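Dye-decolorizing peroxidase (Irpex lacteus, PDB 7D8M) probably uses a heme b cofactor to reduce peroxide while oxidising dyes and other substrates, as a DyP-type peroxidase. Local coordinates at residues Thr310-Lys315 / Pro400-Gly405; Thr316-Leu321 / Gln378-Asn383; Arg385-Lys390 / Ile394-Asp399. One frame throughout, in Å; residues are numbered along the deposited sequence.

How the interactions relate
Interactions 1 and 2 line the heme on its axial-ligand side, and interaction 3 backs them. Interaction 1 holds His-312 and nests the other two inside the chain loop it closes; interactions 1 and 2, with centres about 8 Å apart, both touch the heme, whereas interaction 3 lies behind them as a second shell. Two side chains tie the set together. Asp-399 of interaction 3 is hydrogen-bonded to His-312 of interaction 1, OD2 to ND1 at 2.6 Å. From Lys-315, NZ reaches Trp-380 O of interaction 2 at 2.8 Å and Phe-386 O of interaction 3 at 2.6 Å. Farther out, Asp-320 OD2 and Lys-390 NZ, 2.6 Å apart, join interactions 2 and 3 by a salt bridge.

Interaction 1: Thr310-Lys315 / Pro400-Gly405. With HEM (protoporphyrin IX containing Fe), chain B.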
loop_
_atom_site.group_PDB
_atom_site.type_symbol
_atom_site.label_atom_id
_atom_site.label_comp_id
_atom_site.label_asym_id
_atom_site.label_seq_id
_atom_site.Cartn_x
_atom_site.Cartn_y
_atom_site.Cartn_z
ATOM N N THR A 310 9.659 -15.996 5.415
ATOM C CA THR A 310 10.060 -14.634 5.120
ATOM C C THR A 310 9.521 -14.113 3.794
ATOM O O THR A 310 9.901 -13.012 3.391
ATOM C CB THR A 310 11.583 -14.558 5.108
ATOM O OG1 THR A 310 12.074 -15.555 4.211
ATOM C CG2 THR A 310 12.131 -14.841 6.494
ATOM N N ALA A 311 8.698 -14.883 3.081
ATOM C CA ALA A 311 8.086 -14.365 1.862
ATOM C C ALA A 311 7.324 -13.091 2.160
ATOM O O ALA A 311 6.695 -12.953 3.210
ATOM C CB ALA A 311 7.118 -15.368 1.241
ATOM N N HIS A 312 7.351 -12.177 1.188
ATOM C CA HIS A 312 6.772 -10.856 1.372
ATOM C C HIS A 312 5.352 -10.931 1.921
ATOM O O HIS A 312 5.052 -10.348 2.967
ATOM C CB HIS A 312 6.789 -10.105 0.045
ATOM C CG HIS A 312 6.175 -8.747 0.130
ATOM N ND1 HIS A 312 6.460 -7.872 1.158
ATOM C CD2 HIS A 312 5.285 -8.115 -0.669
ATOM C CE1 HIS A 312 5.782 -6.751 0.981
ATOM N NE2 HIS A 312 5.062 -6.876 -0.117
ATOM N N ILE A 313 4.464 -11.668 1.238
ATOM C CA ILE A 313 3.062 -11.682 1.655
ATOM C C ILE A 313 2.892 -12.400 2.985
ATOM O O ILE A 313 1.944 -12.116 3.726
ATOM C CB ILE A 313 2.150 -12.296 0.572
ATOM C CG1 ILE A 313 2.402 -13.799 0.398
ATOM C CG2 ILE A 313 2.278 -11.533 -0.748
ATOM C CD1 ILE A 313 1.308 -14.495 -0.381
ATOM N N ARG A 314 3.789 -13.337 3.316
ATOM C CA ARG A 314 3.693 -14.031 4.593
ATOM C C ARG A 314 4.268 -13.192 5.739
ATOM O O ARG A 314 3.863 -13.362 6.895
ATOM C CB ARG A 314 4.392 -15.398 4.490
ATOM C CG ARG A 314 4.149 -16.325 5.692
ATOM C CD ARG A 314 4.747 -17.743 5.502
ATOM N NE ARG A 314 4.347 -18.641 6.590
ATOM C CZ ARG A 314 4.322 -19.970 6.505
ATOM N NH1 ARG A 314 4.677 -20.583 5.380
ATOM N NH2 ARG A 314 3.935 -20.690 7.548
ATOM N N LYS A 315 5.205 -12.284 5.440
ATOM C CA LYS A 315 5.664 -11.326 6.442
ATOM C C LYS A 315 4.584 -10.283 6.744
ATOM O O LYS A 315 4.312 -9.975 7.911
ATOM C CB LYS A 315 6.946 -10.644 5.956
ATOM C CG LYS A 315 8.231 -11.435 6.202
ATOM C CD LYS A 315 8.770 -11.189 7.619
ATOM C CE LYS A 315 10.287 -10.998 7.625
ATOM N NZ LYS A 315 10.808 -10.809 9.016
ATOM N N PRO A 400 12.481 -10.042 1.876
ATOM C CA PRO A 400 13.445 -9.836 0.790
ATOM C C PRO A 400 12.965 -8.855 -0.265
ATOM O O PRO A 400 13.745 -8.502 -1.159
ATOM C CB PRO A 400 13.610 -11.248 0.213
ATOM C CG PRO A 400 12.273 -11.880 0.465
ATOM C CD PRO A 400 11.835 -11.364 1.799
ATOM N N VAL A 401 11.728 -8.379 -0.173
ATOM C CA VAL A 401 11.219 -7.370 -1.098
ATOM C C VAL A 401 11.366 -5.998 -0.445
ATOM O O VAL A 401 12.150 -5.166 -0.913
ATOM C CB VAL A 401 9.765 -7.686 -1.507
ATOM C CG1 VAL A 401 9.189 -6.640 -2.497
ATOM C CG2 VAL A 401 9.695 -9.086 -2.119
ATOM N N ILE A 402 10.672 -5.767 0.670
ATOM C CA ILE A 402 10.600 -4.441 1.276
ATOM C C ILE A 402 11.433 -4.300 2.542
ATOM O O ILE A 402 11.506 -3.188 3.085
ATOM C CB ILE A 402 9.141 -4.037 1.567
ATOM C CG1 ILE A 402 8.502 -5.009 2.565
ATOM C CG2 ILE A 402 8.354 -3.930 0.261
ATOM C CD1 ILE A 402 7.280 -4.435 3.315
ATOM N N GLY A 403 12.065 -5.363 3.039
ATOM C CA GLY A 403 12.767 -5.254 4.311
ATOM C C GLY A 403 13.941 -4.290 4.227
ATOM O O GLY A 403 14.696 -4.280 3.255
ATOM N N GLN A 404 14.080 -3.450 5.252
ATOM C CA GLN A 404 15.190 -2.499 5.322
ATOM C C GLN A 404 15.643 -2.363 6.767
ATOM O O GLN A 404 15.099 -2.993 7.677
ATOM C CB GLN A 404 14.830 -1.082 4.848
ATOM C CG GLN A 404 13.718 -0.897 3.868
ATOM C CD GLN A 404 13.557 0.587 3.535
ATOM O OE1 GLN A 404 14.025 1.055 2.494
ATOM N NE2 GLN A 404 12.915 1.331 4.430
ATOM N N GLY A 405 16.572 -1.424 6.981
ATOM C CA GLY A 405 16.991 -1.009 8.301
ATOM C C GLY A 405 18.161 -1.785 8.865
ATOM O O GLY A 405 18.798 -1.315 9.817
HETATM C CHA HEM B . 1.112 -8.048 -1.251
HETATM C CHB HEM B . 4.468 -6.162 -4.201
HETATM C CHC HEM B . 5.314 -2.657 -0.943
HETATM C CHD HEM B . 2.327 -4.836 2.195
HETATM C C1A HEM B . 1.924 -7.840 -2.343
HETATM C C2A HEM B . 1.911 -8.602 -3.578
HETATM C C3A HEM B . 2.834 -8.066 -4.397
HETATM C C4A HEM B . 3.455 -6.955 -3.707
HETATM C CMA HEM B . 3.208 -8.511 -5.822
HETATM C CAA HEM B . 0.973 -9.805 -3.864
HETATM C CBA HEM B . -0.340 -9.319 -4.477
HETATM C CGA HEM B . -1.453 -9.276 -3.448
HETATM O O1A HEM B . -1.494 -10.162 -2.563
HETATM O O2A HEM B . -2.323 -8.365 -3.529
HETATM C C1B HEM B . 4.954 -5.034 -3.586
HETATM C C2B HEM B . 5.883 -4.100 -4.181
HETATM C C3B HEM B . 6.124 -3.137 -3.271
HETATM C C4B HEM B . 5.343 -3.426 -2.090
HETATM C CMB HEM B . 6.481 -4.275 -5.607
HETATM C CAB HEM B . 7.016 -1.876 -3.382
HETATM C CBB HEM B . 7.416 -1.355 -4.547
HETATM C C1C HEM B . 4.639 -2.967 0.226
HETATM C C2C HEM B . 4.739 -2.272 1.498
HETATM C C3C HEM B . 3.903 -2.875 2.367
HETATM C C4C HEM B . 3.271 -3.981 1.671
HETATM C CMC HEM B . 5.646 -1.038 1.726
HETATM C CAC HEM B . 3.625 -2.561 3.861
HETATM C CBC HEM B . 4.503 -1.918 4.650
HETATM C C1D HEM B . 1.651 -5.814 1.495
HETATM C C2D HEM B . 0.471 -6.544 1.931
HETATM C C3D HEM B . 0.145 -7.427 0.987
HETATM C C4D HEM B . 1.103 -7.294 -0.095
HETATM C CMD HEM B . -0.286 -6.363 3.257
HETATM C CAD HEM B . -1.034 -8.419 1.041
HETATM C CBD HEM B . -0.553 -9.705 1.722
HETATM C CGD HEM B . -1.682 -10.695 1.911
HETATM O O1D HEM B . -1.443 -11.913 1.707
HETATM O O2D HEM B . -2.823 -10.274 2.255
HETATM N NA HEM B . 2.880 -6.854 -2.455
HETATM N NB HEM B . 4.638 -4.597 -2.306
HETATM N NC HEM B . 3.747 -4.002 0.377
HETATM N ND HEM B . 2.003 -6.284 0.242
HETATM FE FE HEM B . 3.452 -5.512 -0.976
#
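His-312 and Val-401 bring the backbones together, their CA atoms 6.2 Å apart, where a chain just entering a helix after its N-cap residue Ala-311 passes an irregular loop. At one end of the contact Pro-400 CD comes to 3.0 Å from Thr-310 O. The centre belongs to the imidazole. With CG anti to the backbone N (chi1 178°), His-312 reaches the heme with its ring, and NE2 coordinates the iron (FE) at 2.3 Å. Val-401 crosses it at about a right angle: CB sits over one face of the ring, while CG2 rests 3.8 Å from His-312 CB. Ile-402 also crosses at about a right angle, CG1 and CD1 each 3.6 Å from His-312 CE1, and its other branch, CG2, lies 3.5 Å from heme CHC. One isoleucine thus packs on both ligand and porphyrin. OD2 of Asp-399 is hydrogen-bonded to His-312 ND1, so that bond and the iron together fix the ring's rotation; this is the proximal pocket of a heme peroxidase. Around the pair, Met-260 and Phe-261 of helix 249-261 pack on Pro-400 and Val-401 respectively, Ile-428 of strand 428-438 touches Val-401 and Ile-402, and Thr-410 of strand 409-411 lies against Thr-310 and Pro-400.

Interaction 2: Thr316-Leu321 / Gln378-Asn383; sequences TNPRDL and QAWANN. With HEM (protoporphyrin IX containing Fe), chain B.
Pro-318 lies over one face of the Trp-380 indole, the two side chains crossing at about a right angle. The contact is a CH-pi one: Pro-318 CG is 3.9 Å from the centroid of the Trp-380 six-membered ring and only 16° off the ring normal, with Pro-318 CD closing to 3.4 Å from Trp-380 CZ3. A second approach uses the rim of the same ring. Thr-316 O sits at the edge, near the ring plane, 3.4 Å from Trp-380 CZ3, so the indole is met over its face by proline and at its edge by a carbonyl. Trp-380 also stacks with Phe-386, which touches Pro-318 as well. Pro-318 is the centre of an inverse gamma turn, closed by a weak bond from Arg-319 N to Asn-317 O; on either side of the turn in sequence, Asn-317 and Arg-319 reach the heme. Thr-316 OG1 lies 3.3 Å from heme C2D, and its own hydrogen bond goes back to His-312 O. Asn-317, its CG anti to the backbone N (chi1 178°), points the amide at a propionate, and ND2 gives a nearly straight bond of 3.0 Å to heme O2D (172° at the hydrogen). Arg-319 takes the other oxygen of that carboxylate: NH2 is 3.0 Å from heme O1D, which lies at the guanidinium edge, near its plane. Both propionate oxygens are therefore gripped, while NH2 also bonds Asn-289 OD1 and NH1 bonds the carbonyl O of Phe-291. Within 378-383, Asn-383 ND2 bonds Ala-379 O near the end of helix 373-381. Together this is the part of the heme pocket that binds one of the propionates in a DyP-type peroxidase, with the tryptophan and proline packed behind the residues that bind the cofactor.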
loop_
_atom_site.group_PDB
_atom_site.type_symbol
_atom_site.label_atom_id
_atom_site.label_comp_id
_atom_site.label_asym_id
_atom_site.label_seq_id
_atom_site.Cartn_x
_atom_site.Cartn_y
_atom_site.Cartn_z
ATOM N N THR A 316 3.951 -9.735 5.707
ATOM C CA THR A 316 3.022 -8.616 5.903
ATOM C C THR A 316 1.608 -9.057 6.250
ATOM O O THR A 316 0.816 -8.235 6.726
ATOM C CB THR A 316 2.951 -7.741 4.654
ATOM O OG1 THR A 316 2.511 -8.537 3.543
ATOM C CG2 THR A 316 4.308 -7.131 4.357
ATOM N N ASN A 317 1.266 -10.319 6.002
ATOM C CA ASN A 317 0.003 -10.901 6.457
ATOM C C ASN A 317 0.314 -12.320 6.896
ATOM O O ASN A 317 0.171 -13.276 6.122
ATOM C CB ASN A 317 -1.067 -10.871 5.363
ATOM C CG ASN A 317 -2.382 -11.521 5.805
ATOM O OD1 ASN A 317 -2.525 -11.947 6.955
ATOM N ND2 ASN A 317 -3.349 -11.592 4.887
ATOM N N PRO A 318 0.777 -12.493 8.132
ATOM C CA PRO A 318 1.072 -13.835 8.668
ATOM C C PRO A 318 -0.219 -14.571 9.015
ATOM O O PRO A 318 -0.627 -14.696 10.172
ATOM C CB PRO A 318 1.930 -13.526 9.897
ATOM C CG PRO A 318 1.503 -12.167 10.333
ATOM C CD PRO A 318 1.051 -11.426 9.110
ATOM N N ARG A 319 -0.883 -15.064 7.962
ATOM C CA ARG A 319 -2.184 -15.703 8.123
ATOM C C ARG A 319 -2.130 -16.859 9.114
ATOM O O ARG A 319 -3.109 -17.108 9.827
ATOM C CB ARG A 319 -2.698 -16.210 6.769
ATOM C CG ARG A 319 -2.757 -15.162 5.676
ATOM C CD ARG A 319 -3.024 -15.789 4.320
ATOM N NE ARG A 319 -3.009 -14.774 3.269
ATOM C CZ ARG A 319 -3.723 -14.833 2.150
ATOM N NH1 ARG A 319 -4.517 -15.872 1.918
ATOM N NH2 ARG A 319 -3.634 -13.849 1.258
ATOM N N ASP A 320 -1.002 -17.571 9.179
ATOM C CA ASP A 320 -0.940 -18.756 10.028
ATOM C C ASP A 320 -0.858 -18.377 11.503
ATOM O O ASP A 320 -1.483 -19.022 12.351
ATOM C CB ASP A 320 0.241 -19.642 9.614
ATOM C CG ASP A 320 1.573 -18.923 9.681
ATOM O OD1 ASP A 320 1.609 -17.677 9.507
ATOM O OD2 ASP A 320 2.597 -19.609 9.896
ATOM N N LEU A 321 -0.111 -17.321 11.828
ATOM C CA LEU A 321 -0.054 -16.859 13.211
ATOM C C LEU A 321 -1.427 -16.403 13.688
ATOM O O LEU A 321 -1.871 -16.776 14.781
ATOM C CB LEU A 321 0.963 -15.727 13.351
ATOM C CG LEU A 321 2.419 -15.933 12.936
ATOM C CD1 LEU A 321 3.272 -14.914 13.654
ATOM C CD2 LEU A 321 2.938 -17.362 13.203
ATOM N N GLN A 378 7.783 -2.141 10.012
ATOM C CA GLN A 378 8.796 -2.157 11.068
ATOM C C GLN A 378 8.775 -3.448 11.888
ATOM O O GLN A 378 9.821 -4.061 12.106
ATOM C CB GLN A 378 8.632 -0.956 12.001
ATOM C CG GLN A 378 9.602 -1.025 13.201
ATOM C CD GLN A 378 9.407 0.112 14.190
ATOM O OE1 GLN A 378 8.272 0.457 14.549
ATOM N NE2 GLN A 378 10.513 0.698 14.643
ATOM N N ALA A 379 7.608 -3.849 12.397
ATOM C CA ALA A 379 7.559 -4.993 13.298
ATOM C C ALA A 379 7.727 -6.321 12.572
ATOM O O ALA A 379 8.075 -7.319 13.210
ATOM C CB ALA A 379 6.241 -5.014 14.073
ATOM N N TRP A 380 7.491 -6.358 11.260
ATOM C CA TRP A 380 7.424 -7.616 10.526
ATOM C C TRP A 380 8.466 -7.662 9.415
ATOM O O TRP A 380 9.402 -8.464 9.494
ATOM C CB TRP A 380 6.007 -7.813 9.994
ATOM C CG TRP A 380 5.022 -8.126 11.071
ATOM C CD1 TRP A 380 5.300 -8.410 12.382
ATOM C CD2 TRP A 380 3.601 -8.212 10.936
ATOM N NE1 TRP A 380 4.139 -8.658 13.068
ATOM C CE2 TRP A 380 3.083 -8.554 12.203
ATOM C CE3 TRP A 380 2.716 -8.047 9.862
ATOM C CZ2 TRP A 380 1.718 -8.723 12.431
ATOM C CZ3 TRP A 380 1.357 -8.218 10.090
ATOM C CH2 TRP A 380 0.874 -8.561 11.369
ATOM N N ALA A 381 8.346 -6.806 8.400
ATOM C CA ALA A 381 9.259 -6.840 7.261
ATOM C C ALA A 381 10.702 -6.589 7.685
ATOM O O ALA A 381 11.619 -7.297 7.246
ATOM C CB ALA A 381 8.825 -5.813 6.218
ATOM N N ASN A 382 10.924 -5.575 8.526
ATOM C CA ASN A 382 12.268 -5.183 8.939
ATOM C C ASN A 382 12.777 -5.975 10.134
ATOM O O ASN A 382 13.893 -5.719 10.598
ATOM C CB ASN A 382 12.322 -3.692 9.310
ATOM C CG ASN A 382 11.983 -2.777 8.158
ATOM O OD1 ASN A 382 11.841 -3.206 7.012
ATOM N ND2 ASN A 382 11.876 -1.486 8.459
ATOM N N ASN A 383 11.986 -6.897 10.662
ATOM C CA ASN A 383 12.323 -7.579 11.900
ATOM C C ASN A 383 12.940 -8.934 11.582
ATOM O O ASN A 383 12.227 -9.823 11.093
ATOM C CB ASN A 383 11.062 -7.747 12.741
ATOM C CG ASN A 383 11.342 -8.273 14.131
ATOM O OD1 ASN A 383 12.423 -8.789 14.415
ATOM N ND2 ASN A 383 10.352 -8.156 15.007
HETATM C CHA HEM B . 1.112 -8.048 -1.251
HETATM C CHB HEM B . 4.468 -6.162 -4.201
HETATM C CHC HEM B . 5.314 -2.657 -0.943
HETATM C CHD HEM B . 2.327 -4.836 2.195
HETATM C C1A HEM B . 1.924 -7.840 -2.343
HETATM C C2A HEM B . 1.911 -8.602 -3.578
HETATM C C3A HEM B . 2.834 -8.066 -4.397
HETATM C C4A HEM B . 3.455 -6.955 -3.707
HETATM C CMA HEM B . 3.208 -8.511 -5.822
HETATM C CAA HEM B . 0.973 -9.805 -3.864
HETATM C CBA HEM B . -0.340 -9.319 -4.477
HETATM C CGA HEM B . -1.453 -9.276 -3.448
HETATM O O1A HEM B . -1.494 -10.162 -2.563
HETATM O O2A HEM B . -2.323 -8.365 -3.529
HETATM C C1B HEM B . 4.954 -5.034 -3.586
HETATM C C2B HEM B . 5.883 -4.100 -4.181
HETATM C C3B HEM B . 6.124 -3.137 -3.271
HETATM C C4B HEM B . 5.343 -3.426 -2.090
HETATM C CMB HEM B . 6.481 -4.275 -5.607
HETATM C CAB HEM B . 7.016 -1.876 -3.382
HETATM C CBB HEM B . 7.416 -1.355 -4.547
HETATM C C1C HEM B . 4.639 -2.967 0.226
HETATM C C2C HEM B . 4.739 -2.272 1.498
HETATM C C3C HEM B . 3.903 -2.875 2.367
HETATM C C4C HEM B . 3.271 -3.981 1.671
HETATM C CMC HEM B . 5.646 -1.038 1.726
HETATM C CAC HEM B . 3.625 -2.561 3.861
HETATM C CBC HEM B . 4.503 -1.918 4.650
HETATM C C1D HEM B . 1.651 -5.814 1.495
HETATM C C2D HEM B . 0.471 -6.544 1.931
HETATM C C3D HEM B . 0.145 -7.427 0.987
HETATM C C4D HEM B . 1.103 -7.294 -0.095
HETATM C CMD HEM B . -0.286 -6.363 3.257
HETATM C CAD HEM B . -1.034 -8.419 1.041
HETATM C CBD HEM B . -0.553 -9.705 1.722
HETATM C CGD HEM B . -1.682 -10.695 1.911
HETATM O O1D HEM B . -1.443 -11.913 1.707
HETATM O O2D HEM B . -2.823 -10.274 2.255
HETATM N NA HEM B . 2.880 -6.854 -2.455
HETATM N NB HEM B . 4.638 -4.597 -2.306
HETATM N NC HEM B . 3.747 -4.002 0.377
HETATM N ND HEM B . 2.003 -6.284 0.242
HETATM FE FE HEM B . 3.452 -5.512 -0.976
#

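Interaction 3: Arg385-Lys390 / Ile394-Asp399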
loop_
_atom_site.group_PDB
_atom_site.type_symbol
_atom_site.label_atom_id
_atom_site.label_comp_id
_atom_site.label_asym_id
_atom_site.label_seq_id
_atom_site.Cartn_x
_atom_site.Cartn_y
_atom_site.Cartn_z
ATOM N N ARG A 385 13.662 -11.384 13.441
ATOM C CA ARG A 385 13.145 -12.485 14.245
ATOM C C ARG A 385 11.637 -12.656 14.091
ATOM O O ARG A 385 11.016 -13.362 14.891
ATOM C CB ARG A 385 13.529 -12.308 15.724
ATOM C CG ARG A 385 13.061 -11.024 16.389
ATOM C CD ARG A 385 11.785 -11.226 17.235
ATOM N NE ARG A 385 11.100 -9.967 17.529
ATOM C CZ ARG A 385 9.779 -9.834 17.624
ATOM N NH1 ARG A 385 8.982 -10.887 17.447
ATOM N NH2 ARG A 385 9.264 -8.650 17.893
ATOM N N PHE A 386 11.031 -12.021 13.075
ATOM C CA PHE A 386 9.638 -12.276 12.753
ATOM C C PHE A 386 9.534 -13.123 11.489
ATOM O O PHE A 386 10.216 -12.836 10.492
ATOM C CB PHE A 386 8.835 -10.975 12.541
ATOM C CG PHE A 386 7.368 -11.225 12.392
ATOM C CD1 PHE A 386 6.562 -11.395 13.520
ATOM C CD2 PHE A 386 6.804 -11.382 11.134
ATOM C CE1 PHE A 386 5.208 -11.679 13.392
ATOM C CE2 PHE A 386 5.449 -11.658 10.995
ATOM C CZ PHE A 386 4.646 -11.805 12.128
ATOM N N PRO A 387 8.651 -14.137 11.464
ATOM C CA PRO A 387 7.657 -14.489 12.488
ATOM C C PRO A 387 8.206 -15.239 13.701
ATOM O O PRO A 387 9.112 -16.081 13.590
ATOM C CB PRO A 387 6.679 -15.387 11.720
ATOM C CG PRO A 387 7.561 -16.084 10.714
ATOM C CD PRO A 387 8.548 -15.012 10.279
ATOM N N PHE A 388 7.656 -14.900 14.863
ATOM C CA PHE A 388 7.841 -15.708 16.054
ATOM C C PHE A 388 6.968 -16.958 15.962
ATOM O O PHE A 388 6.112 -17.089 15.073
ATOM C CB PHE A 388 7.505 -14.900 17.311
ATOM C CG PHE A 388 6.049 -14.523 17.421
ATOM C CD1 PHE A 388 5.159 -15.335 18.107
ATOM C CD2 PHE A 388 5.573 -13.366 16.828
ATOM C CE1 PHE A 388 3.827 -15.007 18.206
ATOM C CE2 PHE A 388 4.227 -13.024 16.919
ATOM C CZ PHE A 388 3.356 -13.842 17.610
ATOM N N SER A 389 7.196 -17.880 16.905
ATOM C CA SER A 389 6.538 -19.179 17.095
ATOM C C SER A 389 7.120 -20.271 16.206
ATOM O O SER A 389 6.579 -21.390 16.206
ATOM C CB SER A 389 5.017 -19.153 16.862
ATOM O OG SER A 389 4.705 -19.005 15.486
ATOM N N LYS A 390 8.174 -20.002 15.442
ATOM C CA LYS A 390 8.751 -21.045 14.612
ATOM C C LYS A 390 9.822 -21.790 15.409
ATOM O O LYS A 390 10.109 -21.460 16.564
ATOM C CB LYS A 390 9.300 -20.452 13.313
ATOM C CG LYS A 390 8.304 -19.539 12.590
ATOM C CD LYS A 390 6.961 -20.246 12.416
ATOM C CE LYS A 390 6.059 -19.505 11.454
ATOM N NZ LYS A 390 4.785 -20.219 11.202
ATOM N N ILE A 394 15.465 -21.995 13.620
ATOM C CA ILE A 394 15.129 -21.632 12.247
ATOM C C ILE A 394 15.399 -20.141 12.065
ATOM O O ILE A 394 14.752 -19.304 12.694
ATOM C CB ILE A 394 13.675 -21.983 11.915
ATOM C CG1 ILE A 394 13.486 -23.507 11.932
ATOM C CG2 ILE A 394 13.281 -21.406 10.556
ATOM C CD1 ILE A 394 12.027 -23.928 11.811
ATOM N N GLN A 395 16.378 -19.817 11.224
ATOM C CA GLN A 395 16.738 -18.440 10.940
ATOM C C GLN A 395 15.726 -17.816 9.987
ATOM O O GLN A 395 15.152 -18.485 9.124
ATOM C CB GLN A 395 18.143 -18.374 10.337
ATOM C CG GLN A 395 19.271 -18.814 11.282
ATOM C CD GLN A 395 20.595 -19.051 10.550
ATOM O OE1 GLN A 395 20.784 -20.081 9.880
ATOM N NE2 GLN A 395 21.517 -18.102 10.675
ATOM N N LEU A 396 15.509 -16.515 10.147
ATOM C CA LEU A 396 14.443 -15.844 9.413
ATOM C C LEU A 396 15.016 -14.711 8.578
ATOM O O LEU A 396 15.248 -14.886 7.376
ATOM C CB LEU A 396 13.374 -15.350 10.391
ATOM C CG LEU A 396 12.834 -16.463 11.297
ATOM C CD1 LEU A 396 12.247 -15.929 12.593
ATOM C CD2 LEU A 396 11.825 -17.347 10.569
ATOM N N GLY A 397 15.280 -13.561 9.205
ATOM C CA GLY A 397 15.818 -12.428 8.482
ATOM C C GLY A 397 14.727 -11.496 7.981
ATOM O O GLY A 397 13.572 -11.543 8.420
ATOM N N LEU A 398 15.105 -10.647 7.026
ATOM C CA LEU A 398 14.239 -9.576 6.546
ATOM C C LEU A 398 13.340 -10.045 5.406
ATOM O O LEU A 398 13.636 -11.012 4.694
ATOM C CB LEU A 398 15.068 -8.383 6.066
ATOM C CG LEU A 398 16.029 -7.714 7.050
ATOM C CD1 LEU A 398 16.447 -6.344 6.520
ATOM C CD2 LEU A 398 15.407 -7.612 8.445
ATOM N N ASP A 399 12.221 -9.336 5.246
ATOM C CA ASP A 399 11.442 -9.413 4.029
ATOM C C ASP A 399 12.372 -9.133 2.846
ATOM O O ASP A 399 13.053 -8.099 2.834
ATOM C CB ASP A 399 10.306 -8.392 4.116
ATOM C CG ASP A 399 9.357 -8.420 2.916
ATOM O OD1 ASP A 399 9.819 -8.437 1.755
ATOM O OD2 ASP A 399 8.129 -8.390 3.149
#
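Leu-396 drives its branched end into the backbone of Arg-385 to Pro-387. CD1 does most of the touching, 3.3 Å from Pro-387 O and 3.7 Å from Arg-385 C, while CD2 meets the proline ring, 4.0 Å from Pro-387 CD. The stem follows along the same chain, Leu-396 CB standing 4.0 Å from Phe-386 O. What shapes the receiving surface is the cis peptide bond between Phe-386 and Pro-387. It folds the proline back so that Pro-387 CB lies 3.9 Å above the centre of the Phe-386 ring, an aromatic-cis-proline pairing; the Phe-386 side chain points away from the leucine's segment. Both segments belong to the long irregular connection between helix 373-381 and strand 409-411, which doubles back on itself here. Gly-397, with a positive phi of 93°, takes the next bend; its carbonyl and that of Phe-386 come within 4.2 Å of each other, O to O, and both accept hydrogen bonds from Lys-315 NZ, whose probable positive charge would suit two carbonyls held near each other. Farther out, backbone bonds from Leu-396 to Phe-411 and from Asp-399 to Ala-381 pin the returning part of the loop, while Leu-321 of helix 319-323 packs on Phe-386, Pro-387 and Phe-388.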